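Hydrolase, haloacid dehalogenase-like family (Porphyromonas gingivalis, PDB 2I6X) probably acts as a hydrolase of the haloacid dehalogenase superfamily. Local coordinates at residues A[64-67]-A[73-76]; A[96-101]-A[105-110]. All coordinates share one frame; numbering follows the deposited sequence.

Contact 1. Residues A[64-67]-A[73-76]; sequences TELS and ELTY
S67 and L74 make a local helix-to-loop contact, part polar and part apolar, where helix 59-70 ends and the chain doubles back toward helix 76-83. This corner belongs to the helical region between strands 17-19 and 87-90, consistent with the cap of a HAD hydrolase. The centre of the contact is about 23 Å from the centre of the chain. L74 N donates to S67 OG over 3.1 Å, and the bond is nearly straight, with an N-H...O angle of 167°. The hydroxyl lies beside its own backbone N (chi1 -67°), and from there it also bonds R63 O, one turn back in the helix. OG thus accepts from L74 N and gives its hydrogen to the R63 carbonyl, using both roles of the hydroxyl. A water donates to L74 O at 2.8 Å and, more weakly, to S67 OG at 3.5 Å, bridging the same two residues. Alongside this polar joint the two leucines meet through one methyl each: L66 CD1 lies 3.9 Å from L74 CD1, the side chains crossing at a slant. E73 adds backbone contact, its CA lying 3.7 Å from S67 OG. Both leucines also rest on V33, and L74 reaches I31, so the loop after helix 21-30 packs against this corner. Just beyond L74, T75 is the N-cap of helix 76-83, and Y76 OH bonds D119 of helix 115-121.

Contact 2. Residues A[96-101]-A[105-110]; sequences DYIDSL and YRLFLL
The Y105 ring turns its edge to the carbonyl O of L101, which sits near the ring plane, 3.6 Å from Y105 CD2; L101 CD2 comes instead from above the ring's rim, on the other side of the plane, 4.0 Å from Y105 CD2. On the helix itself, L101 CG lies over one face of the Y97 ring, 4.1 Å above the plane and displaced toward the rim. On the strand, F108 points its edge at a face of the R106 guanidinium, with F108 CZ 3.4 Å above that plane. The apolar centre of the contact is L107. Its CD1 methyl meets I98 CG2 and L101 CB, both at 3.9 Å, and also comes to 3.4 Å from I98 O. I98 presents CG2 to L107 because that branch is anti to the backbone N, while CG1 lies beside it. The backbones are joined by one weak bond, Y105 N to L101 O, 3.1 Å long but bent to 125°. Helix 200-207 adds L207 against L101 and Y105, and strand 7-10 sends F10 to I98 and I8 to Y105. The helix is thus held on the parallel sheet mainly by buried aliphatic packing, the one backbone bond being weak.

From the N terminus the chain lays down strand 7-10, the first of the parallel sheet, and then runs through the helical region. There contact 1 closes the link 68-72, the last residues of helix 59-70 and a short loop, tying the last turns of that helix to the loop leading into helix 76-83. After strand 87-90 and helix 92-101, contact 2 closes the three-residue turn 102-104 and seats that helix on strand 106-111, next to strand 7-10 in the sheet. The two are in series, neither nested nor crossed. Their centres are about 36 Å apart, on opposite sides of the chain's centre: contact 1 lies in the helical region, contact 2 in the α/β core.

Contact 1. Residues A[64-67]-A[73-76]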
loop_
_atom_site.group_PDB
_atom_site.type_symbol
_atom_site.label_atom_id
_atom_site.label_comp_id
_atom_site.label_asym_id
_atom_site.label_seq_id
_atom_site.Cartn_x
_atom_site.Cartn_y
_atom_site.Cartn_z
ATOM N N THR A 64 -14.555 -8.434 14.960
ATOM C CA THR A 64 -15.785 -8.993 15.476
ATOM C C THR A 64 -16.340 -10.012 14.481
ATOM O O THR A 64 -16.666 -11.144 14.856
ATOM C CB THR A 64 -16.835 -7.884 15.753
ATOM O OG1 THR A 64 -16.319 -6.972 16.729
ATOM C CG2 THR A 64 -18.156 -8.483 16.288
ATOM N N GLU A 65 -16.445 -9.616 13.213
ATOM C CA GLU A 65 -16.960 -10.530 12.198
ATOM C C GLU A 65 -16.040 -11.722 11.943
ATOM O O GLU A 65 -16.524 -12.827 11.710
ATOM C CB GLU A 65 -17.294 -9.799 10.889
ATOM C CG GLU A 65 -18.389 -8.774 11.023
ATOM C CD GLU A 65 -19.612 -9.352 11.686
ATOM O OE1 GLU A 65 -19.804 -9.114 12.905
ATOM O OE2 GLU A 65 -20.366 -10.072 10.995
ATOM N N LEU A 66 -14.732 -11.494 11.996
ATOM C CA LEU A 66 -13.746 -12.555 11.765
ATOM C C LEU A 66 -13.802 -13.587 12.890
ATOM O O LEU A 66 -13.698 -14.788 12.640
ATOM C CB LEU A 66 -12.319 -11.987 11.675
ATOM C CG LEU A 66 -11.297 -12.511 10.646
ATOM C CD1 LEU A 66 -9.864 -12.288 11.138
ATOM C CD2 LEU A 66 -11.467 -13.960 10.209
ATOM N N SER A 67 -13.924 -13.092 14.122
ATOM C CA SER A 67 -14.153 -13.922 15.306
ATOM C C SER A 67 -15.403 -14.802 15.126
ATOM O O SER A 67 -15.337 -16.020 15.304
ATOM C CB SER A 67 -14.313 -13.045 16.540
ATOM O OG SER A 67 -13.101 -12.388 16.850
ATOM N N GLU A 73 -12.630 -15.935 19.532
ATOM C CA GLU A 73 -12.369 -14.521 19.772
ATOM C C GLU A 73 -10.908 -14.177 19.488
ATOM O O GLU A 73 -9.995 -14.789 20.054
ATOM C CB GLU A 73 -12.785 -14.156 21.206
ATOM C CG GLU A 73 -11.808 -13.280 21.990
ATOM C CD GLU A 73 -12.171 -11.808 21.983
ATOM O OE1 GLU A 73 -13.375 -11.486 21.797
ATOM O OE2 GLU A 73 -11.247 -10.979 22.182
ATOM N N LEU A 74 -10.710 -13.206 18.594
ATOM C CA LEU A 74 -9.403 -12.669 18.252
ATOM C C LEU A 74 -9.305 -11.244 18.750
ATOM O O LEU A 74 -10.249 -10.464 18.644
ATOM C CB LEU A 74 -9.164 -12.704 16.732
ATOM C CG LEU A 74 -9.427 -14.074 16.090
ATOM C CD1 LEU A 74 -9.534 -13.969 14.592
ATOM C CD2 LEU A 74 -8.365 -15.107 16.501
ATOM N N THR A 75 -8.137 -10.925 19.274
ATOM C CA THR A 75 -7.804 -9.608 19.781
ATOM C C THR A 75 -7.142 -8.773 18.677
ATOM O O THR A 75 -6.655 -9.312 17.663
ATOM C CB THR A 75 -6.799 -9.746 20.964
ATOM O OG1 THR A 75 -5.539 -10.202 20.454
ATOM C CG2 THR A 75 -7.287 -10.743 21.956
ATOM N N TYR A 76 -7.124 -7.457 18.875
ATOM C CA TYR A 76 -6.361 -6.575 18.025
ATOM C C TYR A 76 -4.940 -7.124 17.783
ATOM O O TYR A 76 -4.503 -7.274 16.625
ATOM C CB TYR A 76 -6.283 -5.169 18.638
ATOM C CG TYR A 76 -5.488 -4.217 17.785
ATOM C CD1 TYR A 76 -6.118 -3.397 16.833
ATOM C CD2 TYR A 76 -4.103 -4.155 17.892
ATOM C CE1 TYR A 76 -5.371 -2.510 16.028
ATOM C CE2 TYR A 76 -3.355 -3.299 17.093
ATOM C CZ TYR A 76 -3.994 -2.487 16.171
ATOM O OH TYR A 76 -3.235 -1.651 15.405
HETATM O O HOH W 1 -12.876 -9.431 18.674
#

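Contact 2. Residues A[96-101]-A[105-110]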
loop_
_atom_site.group_PDB
_atom_site.type_symbol
_atom_site.label_atom_id
_atom_site.label_comp_id
_atom_site.label_asym_id
_atom_site.label_seq_id
_atom_site.Cartn_x
_atom_site.Cartn_y
_atom_site.Cartn_z
ATOM N N ASP A 96 15.162 6.187 1.577
ATOM C CA ASP A 96 16.233 7.151 1.386
ATOM C C ASP A 96 16.184 7.797 -0.000
ATOM O O ASP A 96 16.316 9.014 -0.115
ATOM C CB ASP A 96 17.610 6.501 1.624
ATOM C CG ASP A 96 17.957 6.404 3.097
ATOM O OD1 ASP A 96 17.269 7.058 3.920
ATOM O OD2 ASP A 96 18.916 5.689 3.445
ATOM N N TYR A 97 15.978 6.975 -1.033
ATOM C CA TYR A 97 15.926 7.444 -2.403
ATOM C C TYR A 97 14.741 8.382 -2.619
ATOM O O TYR A 97 14.864 9.411 -3.262
ATOM C CB TYR A 97 15.862 6.279 -3.390
ATOM C CG TYR A 97 15.654 6.759 -4.801
ATOM C CD1 TYR A 97 16.626 7.548 -5.441
ATOM C CD2 TYR A 97 14.493 6.458 -5.490
ATOM C CE1 TYR A 97 16.430 8.027 -6.744
ATOM C CE2 TYR A 97 14.278 6.927 -6.807
ATOM C CZ TYR A 97 15.252 7.711 -7.418
ATOM O OH TYR A 97 15.064 8.165 -8.698
ATOM N N ILE A 98 13.600 8.005 -2.074
ATOM C CA ILE A 98 12.385 8.796 -2.149
ATOM C C ILE A 98 12.645 10.120 -1.441
ATOM O O ILE A 98 12.252 11.163 -1.911
ATOM C CB ILE A 98 11.192 8.007 -1.523
ATOM C CG1 ILE A 98 10.744 6.907 -2.471
ATOM C CG2 ILE A 98 9.978 8.881 -1.209
ATOM C CD1 ILE A 98 9.545 6.180 -1.936
ATOM N N ASP A 99 13.341 10.068 -0.319
ATOM C CA ASP A 99 13.639 11.274 0.418
ATOM C C ASP A 99 14.474 12.265 -0.401
ATOM O O ASP A 99 14.318 13.484 -0.247
ATOM C CB ASP A 99 14.349 10.944 1.723
ATOM C CG ASP A 99 14.391 12.133 2.661
ATOM O OD1 ASP A 99 15.505 12.523 3.077
ATOM O OD2 ASP A 99 13.301 12.701 2.947
ATOM N N SER A 100 15.352 11.736 -1.262
ATOM C CA SER A 100 16.157 12.557 -2.161
ATOM C C SER A 100 15.330 13.190 -3.272
ATOM O O SER A 100 15.746 14.175 -3.867
ATOM C CB SER A 100 17.318 11.752 -2.759
ATOM O OG SER A 100 16.876 10.825 -3.723
ATOM N N LEU A 101 14.157 12.624 -3.548
ATOM C CA LEU A 101 13.333 13.096 -4.635
ATOM C C LEU A 101 12.497 14.305 -4.257
ATOM O O LEU A 101 11.985 14.984 -5.128
ATOM C CB LEU A 101 12.421 11.978 -5.123
ATOM C CG LEU A 101 13.077 10.822 -5.869
ATOM C CD1 LEU A 101 12.003 9.850 -6.294
ATOM C CD2 LEU A 101 13.831 11.323 -7.069
ATOM N N TYR A 105 10.316 16.931 -6.932
ATOM C CA TYR A 105 9.071 16.296 -7.349
ATOM C C TYR A 105 8.078 16.411 -6.227
ATOM O O TYR A 105 8.455 16.510 -5.038
ATOM C CB TYR A 105 9.270 14.794 -7.674
ATOM C CG TYR A 105 10.209 14.569 -8.823
ATOM C CD1 TYR A 105 9.755 14.658 -10.143
ATOM C CD2 TYR A 105 11.567 14.291 -8.594
ATOM C CE1 TYR A 105 10.617 14.485 -11.207
ATOM C CE2 TYR A 105 12.461 14.119 -9.661
ATOM C CZ TYR A 105 11.976 14.229 -10.975
ATOM O OH TYR A 105 12.846 14.066 -12.048
ATOM N N ARG A 106 6.813 16.371 -6.619
ATOM C CA ARG A 106 5.744 16.126 -5.700
ATOM C C ARG A 106 5.556 14.607 -5.590
ATOM O O ARG A 106 5.470 13.913 -6.607
ATOM C CB ARG A 106 4.495 16.830 -6.193
ATOM C CG ARG A 106 4.610 18.330 -6.089
ATOM C CD ARG A 106 3.322 18.998 -6.495
ATOM N NE ARG A 106 2.263 18.862 -5.494
ATOM C CZ ARG A 106 0.965 18.790 -5.790
ATOM N NH1 ARG A 106 0.560 18.807 -7.063
ATOM N NH2 ARG A 106 0.071 18.671 -4.814
ATOM N N LEU A 107 5.523 14.103 -4.358
ATOM C CA LEU A 107 5.549 12.682 -4.076
ATOM C C LEU A 107 4.302 12.285 -3.335
ATOM O O LEU A 107 3.886 12.956 -2.395
ATOM C CB LEU A 107 6.767 12.334 -3.214
ATOM C CG LEU A 107 8.118 12.699 -3.818
ATOM C CD1 LEU A 107 9.232 12.361 -2.858
ATOM C CD2 LEU A 107 8.328 12.029 -5.191
ATOM N N PHE A 108 3.706 11.180 -3.764
ATOM C CA PHE A 108 2.454 10.701 -3.209
ATOM C C PHE A 108 2.510 9.196 -2.997
ATOM O O PHE A 108 3.238 8.502 -3.681
ATOM C CB PHE A 108 1.308 11.087 -4.137
ATOM C CG PHE A 108 1.251 12.563 -4.411
ATOM C CD1 PHE A 108 0.602 13.425 -3.518
ATOM C CD2 PHE A 108 1.880 13.097 -5.534
ATOM C CE1 PHE A 108 0.583 14.790 -3.748
ATOM C CE2 PHE A 108 1.838 14.461 -5.779
ATOM C CZ PHE A 108 1.191 15.307 -4.886
ATOM N N LEU A 109 1.761 8.715 -2.011
ATOM C CA LEU A 109 1.540 7.290 -1.839
ATOM C C LEU A 109 0.081 6.953 -2.185
ATOM O O LEU A 109 -0.850 7.625 -1.722
ATOM C CB LEU A 109 1.887 6.849 -0.412
ATOM C CG LEU A 109 1.926 5.333 -0.139
ATOM C CD1 LEU A 109 3.286 4.718 -0.479
ATOM C CD2 LEU A 109 1.527 5.017 1.332
ATOM N N LEU A 110 -0.123 5.936 -3.018
ATOM C CA LEU A 110 -1.478 5.449 -3.243
ATOM C C LEU A 110 -1.469 3.951 -2.942
ATOM O O LEU A 110 -0.920 3.146 -3.689
ATOM C CB LEU A 110 -2.021 5.758 -4.650
ATOM C CG LEU A 110 -3.394 5.158 -4.974
ATOM C CD1 LEU A 110 -4.428 5.778 -4.065
ATOM C CD2 LEU A 110 -3.819 5.291 -6.476
#